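Local coordinates for protein putative Zn-dependent exopeptidase (Bacteroides vulgatus ATCC 8482, PDB 3GUX) that is a putative zinc-dependent exopeptidase of family M28, probably an aminopeptidase that trims residues from the N-terminal ends of peptides, at residues F212-Y217 with K244-E249; K227-K232 with P264-I269. All coordinates share one frame; numbering follows the deposited sequence.

Contact 1. Residues F212-Y217 with K244-E249; sequences FYYEGY and KEDGGE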
# COMPACT_ATOMS: atom_id res chain seq x y z
N PHE A 212 4.40 -14.15 -3.71
CA PHE A 212 3.92 -13.59 -2.46
C PHE A 212 3.50 -14.75 -1.57
O PHE A 212 2.52 -15.44 -1.84
CB PHE A 212 2.79 -12.60 -2.72
CG PHE A 212 3.11 -11.65 -3.84
CD1 PHE A 212 4.13 -10.72 -3.69
CD2 PHE A 212 2.43 -11.72 -5.06
CE1 PHE A 212 4.48 -9.86 -4.73
CE2 PHE A 212 2.76 -10.88 -6.11
CZ PHE A 212 3.78 -9.94 -5.94
N TYR A 213 4.31 -15.00 -0.56
CA TYR A 213 4.06 -16.07 0.39
C TYR A 213 3.27 -15.52 1.56
O TYR A 213 3.15 -14.29 1.71
CB TYR A 213 5.40 -16.66 0.86
CG TYR A 213 5.98 -17.69 -0.08
CD1 TYR A 213 6.45 -17.34 -1.32
CD2 TYR A 213 6.05 -19.04 0.29
CE1 TYR A 213 6.96 -18.27 -2.18
CE2 TYR A 213 6.58 -19.99 -0.57
CZ TYR A 213 7.03 -19.58 -1.81
OH TYR A 213 7.55 -20.47 -2.71
N TYR A 214 2.72 -16.42 2.40
CA TYR A 214 2.09 -15.98 3.63
C TYR A 214 3.23 -15.41 4.46
O TYR A 214 4.13 -16.14 4.86
CB TYR A 214 1.41 -17.09 4.42
CG TYR A 214 0.18 -17.72 3.81
CD1 TYR A 214 -0.76 -16.96 3.11
CD2 TYR A 214 -0.10 -19.05 4.03
CE1 TYR A 214 -1.89 -17.55 2.58
CE2 TYR A 214 -1.23 -19.63 3.53
CZ TYR A 214 -2.12 -18.89 2.80
OH TYR A 214 -3.25 -19.49 2.32
N GLU A 215 3.21 -14.09 4.64
CA GLU A 215 4.24 -13.40 5.41
C GLU A 215 4.00 -13.67 6.89
O GLU A 215 2.83 -13.66 7.35
CB GLU A 215 4.24 -11.91 5.07
CG GLU A 215 5.35 -11.10 5.74
CD GLU A 215 5.00 -10.71 7.17
OE1 GLU A 215 3.83 -10.38 7.44
OE2 GLU A 215 5.90 -10.71 8.03
N GLY A 216 5.09 -13.93 7.61
CA GLY A 216 5.03 -14.36 9.01
C GLY A 216 4.17 -13.55 9.97
O GLY A 216 3.33 -14.12 10.67
N TYR A 217 4.41 -12.24 10.05
CA TYR A 217 3.63 -11.38 10.96
C TYR A 217 2.15 -11.35 10.54
O TYR A 217 1.26 -11.56 11.40
CB TYR A 217 4.24 -9.98 11.08
CG TYR A 217 3.60 -9.15 12.16
CD1 TYR A 217 4.08 -9.17 13.46
CD2 TYR A 217 2.50 -8.35 11.88
CE1 TYR A 217 3.46 -8.41 14.48
CE2 TYR A 217 1.88 -7.59 12.85
CZ TYR A 217 2.37 -7.60 14.14
OH TYR A 217 1.72 -6.84 15.07
N LYS A 244 0.34 -20.19 -1.27
CA LYS A 244 -0.27 -20.39 0.04
C LYS A 244 0.66 -21.21 0.90
O LYS A 244 0.36 -22.37 1.22
CB LYS A 244 -1.60 -21.10 -0.09
CG LYS A 244 -2.63 -20.41 -0.91
CD LYS A 244 -3.89 -21.18 -0.86
CE LYS A 244 -4.97 -20.55 -1.66
NZ LYS A 244 -6.12 -21.50 -1.75
N GLU A 245 1.79 -20.64 1.26
CA GLU A 245 2.79 -21.30 2.10
C GLU A 245 3.41 -20.24 2.97
O GLU A 245 3.50 -19.08 2.55
CB GLU A 245 3.87 -21.98 1.25
CG GLU A 245 3.35 -23.10 0.30
CD GLU A 245 4.42 -23.75 -0.57
OE1 GLU A 245 5.63 -23.53 -0.31
OE2 GLU A 245 4.05 -24.49 -1.51
N ASP A 246 3.83 -20.62 4.17
CA ASP A 246 4.49 -19.68 5.08
C ASP A 246 5.82 -19.29 4.46
O ASP A 246 6.60 -20.15 4.10
CB ASP A 246 4.72 -20.31 6.46
CG ASP A 246 3.41 -20.63 7.21
OD1 ASP A 246 2.38 -19.98 6.93
OD2 ASP A 246 3.42 -21.52 8.08
N GLY A 247 6.04 -18.00 4.31
CA GLY A 247 7.28 -17.51 3.75
C GLY A 247 8.13 -17.01 4.91
O GLY A 247 8.25 -17.69 5.93
N GLY A 248 8.71 -15.84 4.74
CA GLY A 248 9.53 -15.23 5.79
C GLY A 248 8.72 -14.24 6.59
O GLY A 248 7.60 -13.88 6.22
N GLU A 249 9.29 -13.81 7.71
CA GLU A 249 8.70 -12.79 8.56
C GLU A 249 9.52 -11.54 8.33
O GLU A 249 10.74 -11.56 8.45
CB GLU A 249 8.68 -13.20 10.02
CG GLU A 249 8.19 -12.06 10.89
CD GLU A 249 7.64 -12.50 12.20
OE1 GLU A 249 6.79 -13.42 12.21
OE2 GLU A 249 8.03 -11.89 13.21
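The Tyr214 ring lies against the backbone of Lys244, whose CA sits over one face, 4.0 Å from the ring centroid, a CH-pi contact offset toward the rim. CG of Tyr214 stands anti to its carbonyl carbon (chi1 -68°), and the ring runs out until OH comes 3.3 Å from CB of Lys244. At the ring's edge, near its plane, is OD1 of Asp246; the indole of Trp230 comes in on the Lys244 side, near CE1, the two ring planes about 45° apart. An alanine in place of Tyr214 would probably open a gap beside Lys244 and Trp230, leaving CA of Lys244 without its aromatic face. The Tyr213 ring lies side by side with the Glu245 side chain, pointing the same way, its plane 83° from the carboxylate; CB of Tyr213 packs 3.6 Å from CA of Gly247, where a side chain on the glycine would collide with it.

Between the rings the backbones pair as a short parallel bridge: Tyr214 N donates to Glu245 O at 2.8 Å, and Gly247 N returns a bond to Tyr214 O at 2.7 Å. Further on, Gly216 N reaches Gly248 O at 2.9 Å from above the carbonyl plane. Glu215 OE2 accepts from Tyr217 N at 2.9 Å, a capping bond just before helix 218-221; its carboxylate also takes Ser218 N, Thr250 N and His254 NE2, so this one group joins the 215-218 turn to the start of helix 253-260 and the loop before it.

The pairing lies near the surface, joining strand 212-214 to the loop between strand 242-244 and helix 253-260. Helix 223-236 lies against Tyr214 and Lys244, while strand 265-269 touches Glu215 and, with helix 296-311, Phe212.

Contact 2. Residues K227-K232 with P264-I269; sequences KKIWKK and PCVDII
Ile229 and Val266 meet tip to tip: CD1 of Ile229 comes 4.1 Å from CB of Val266 and about as near to CG2, so the methyl abuts the valine's branch point. The other branch of the isoleucine serves a second partner, with CG2 4.1 Å from CD1 of Ile268. Val266 and Ile268, two residues apart on the strand, offer a pair of bumps to the helix.

Trp230 fits beside them with the far rim of its six-membered ring. CZ3 lies 4.0 Å from CG1 of Val266 and CH2 4.1 Å from CG1 of Ile268; the indole runs alongside both side chains, pointing the other way. The rim atoms fill the hollow between the two strand residues, CH2 also lying 4.2 Å from the backbone O of Asp267. NE1 of Trp230 turns away to Phe212 O, which satisfies the buried polar atom.

All five touching residues are buried. The axes of helix 227-232 and strand 265-269 approach to 10.4 Å at 42°, bridged almost entirely by side chains between the layers of an alpha/beta sandwich. Strand 265-269 is outermost on this side of the mixed sheet, paired with strand 198-203, and Thr305 and Val309 of helix 296-311 pack against Ile229.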
# COMPACT_ATOMS: atom_id res chain seq x y z
N LYS A 227 -5.60 -15.21 4.13
CA LYS A 227 -6.11 -16.39 3.44
C LYS A 227 -7.18 -16.02 2.41
O LYS A 227 -7.29 -16.68 1.36
CB LYS A 227 -6.64 -17.43 4.47
N LYS A 228 -7.97 -14.99 2.73
CA LYS A 228 -9.03 -14.48 1.85
C LYS A 228 -8.46 -13.93 0.56
O LYS A 228 -8.96 -14.20 -0.53
CB LYS A 228 -9.78 -13.36 2.58
CG LYS A 228 -11.01 -12.82 1.87
CD LYS A 228 -11.44 -11.47 2.43
CE LYS A 228 -11.80 -11.51 3.89
NZ LYS A 228 -12.34 -10.21 4.35
N ILE A 229 -7.42 -13.12 0.70
CA ILE A 229 -6.73 -12.50 -0.40
C ILE A 229 -6.06 -13.56 -1.29
O ILE A 229 -6.18 -13.53 -2.52
CB ILE A 229 -5.69 -11.44 0.14
CG1 ILE A 229 -6.43 -10.26 0.79
CG2 ILE A 229 -4.78 -10.98 -0.97
CD1 ILE A 229 -5.54 -9.33 1.74
N TRP A 230 -5.39 -14.53 -0.67
CA TRP A 230 -4.73 -15.59 -1.44
C TRP A 230 -5.76 -16.48 -2.13
O TRP A 230 -5.51 -16.94 -3.24
CB TRP A 230 -3.79 -16.42 -0.56
CG TRP A 230 -2.35 -15.95 -0.51
CD1 TRP A 230 -1.25 -16.69 -0.83
CD2 TRP A 230 -1.86 -14.66 -0.10
NE1 TRP A 230 -0.11 -15.96 -0.63
CE2 TRP A 230 -0.45 -14.71 -0.19
CE3 TRP A 230 -2.47 -13.47 0.32
CZ2 TRP A 230 0.35 -13.61 0.10
CZ3 TRP A 230 -1.66 -12.39 0.63
CH2 TRP A 230 -0.27 -12.47 0.52
N LYS A 231 -6.91 -16.68 -1.47
CA LYS A 231 -8.05 -17.40 -2.03
C LYS A 231 -8.52 -16.76 -3.32
O LYS A 231 -8.69 -17.43 -4.33
CB LYS A 231 -9.24 -17.45 -1.04
CG LYS A 231 -10.45 -18.25 -1.47
CD LYS A 231 -11.60 -18.20 -0.40
CE LYS A 231 -12.90 -18.83 -0.96
NZ LYS A 231 -14.07 -18.51 -0.13
N LYS A 232 -8.70 -15.44 -3.28
CA LYS A 232 -9.20 -14.72 -4.45
C LYS A 232 -8.22 -14.78 -5.60
O LYS A 232 -8.62 -14.95 -6.75
CB LYS A 232 -9.52 -13.27 -4.10
CG LYS A 232 -10.12 -12.45 -5.28
CD LYS A 232 -11.45 -12.94 -5.77
CE LYS A 232 -12.58 -12.69 -4.80
NZ LYS A 232 -13.86 -13.12 -5.46
N PRO A 264 -5.78 -5.36 11.84
CA PRO A 264 -4.96 -6.42 11.25
C PRO A 264 -4.54 -5.99 9.83
O PRO A 264 -5.34 -5.43 9.09
CB PRO A 264 -5.89 -7.61 11.18
CG PRO A 264 -7.26 -7.01 11.19
CD PRO A 264 -7.13 -5.87 12.14
N CYS A 265 -3.29 -6.23 9.48
CA CYS A 265 -2.80 -5.73 8.24
C CYS A 265 -1.93 -6.76 7.56
O CYS A 265 -0.96 -7.25 8.15
CB CYS A 265 -2.00 -4.47 8.50
SG CYS A 265 -1.60 -3.60 7.03
N VAL A 266 -2.26 -7.05 6.30
CA VAL A 266 -1.60 -8.07 5.51
C VAL A 266 -0.52 -7.47 4.63
O VAL A 266 -0.80 -6.57 3.85
CB VAL A 266 -2.64 -8.85 4.61
CG1 VAL A 266 -1.98 -9.93 3.82
CG2 VAL A 266 -3.77 -9.47 5.45
N ASP A 267 0.69 -7.99 4.72
CA ASP A 267 1.77 -7.58 3.84
C ASP A 267 1.84 -8.50 2.60
O ASP A 267 2.02 -9.72 2.75
CB ASP A 267 3.09 -7.58 4.61
CG ASP A 267 4.21 -6.82 3.90
OD1 ASP A 267 3.98 -6.19 2.83
OD2 ASP A 267 5.34 -6.85 4.44
N ILE A 268 1.64 -7.93 1.40
CA ILE A 268 1.82 -8.62 0.12
C ILE A 268 3.20 -8.16 -0.31
O ILE A 268 3.35 -7.02 -0.73
CB ILE A 268 0.75 -8.25 -0.95
CG1 ILE A 268 -0.68 -8.49 -0.40
CG2 ILE A 268 1.03 -8.99 -2.27
CD1 ILE A 268 -1.83 -8.12 -1.41
N ILE A 269 4.19 -9.05 -0.16
CA ILE A 269 5.61 -8.74 -0.34
C ILE A 269 6.33 -9.90 -1.03
O ILE A 269 6.12 -11.05 -0.70
CB ILE A 269 6.28 -8.39 1.03
CG1 ILE A 269 7.77 -7.96 0.85
CG2 ILE A 269 6.10 -9.53 2.05
CD1 ILE A 269 8.40 -7.30 2.12

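In the fold
Contact 2 is core and contact 1 is surface, their centres about 10 Å apart. The difference shows in the chemistry: contact 2 is helix against sheet, held by aliphatic and indole carbons, whereas contact 1 pairs a short strand with a loop through backbone hydrogen bonds, with tyrosines and carboxylates around them. They have no helix or strand in common, yet Trp230 connects them, its indole NE1 meeting Phe212 O and its ring meeting that of Tyr214. Phe212 also packs on Ile269 of the edge strand. Along the sequence the four segments alternate, so the chain passes from strand 212-214 through helix 223-236 to the 244-249 loop, then helix 253-260, before returning to the sheet at 265-269.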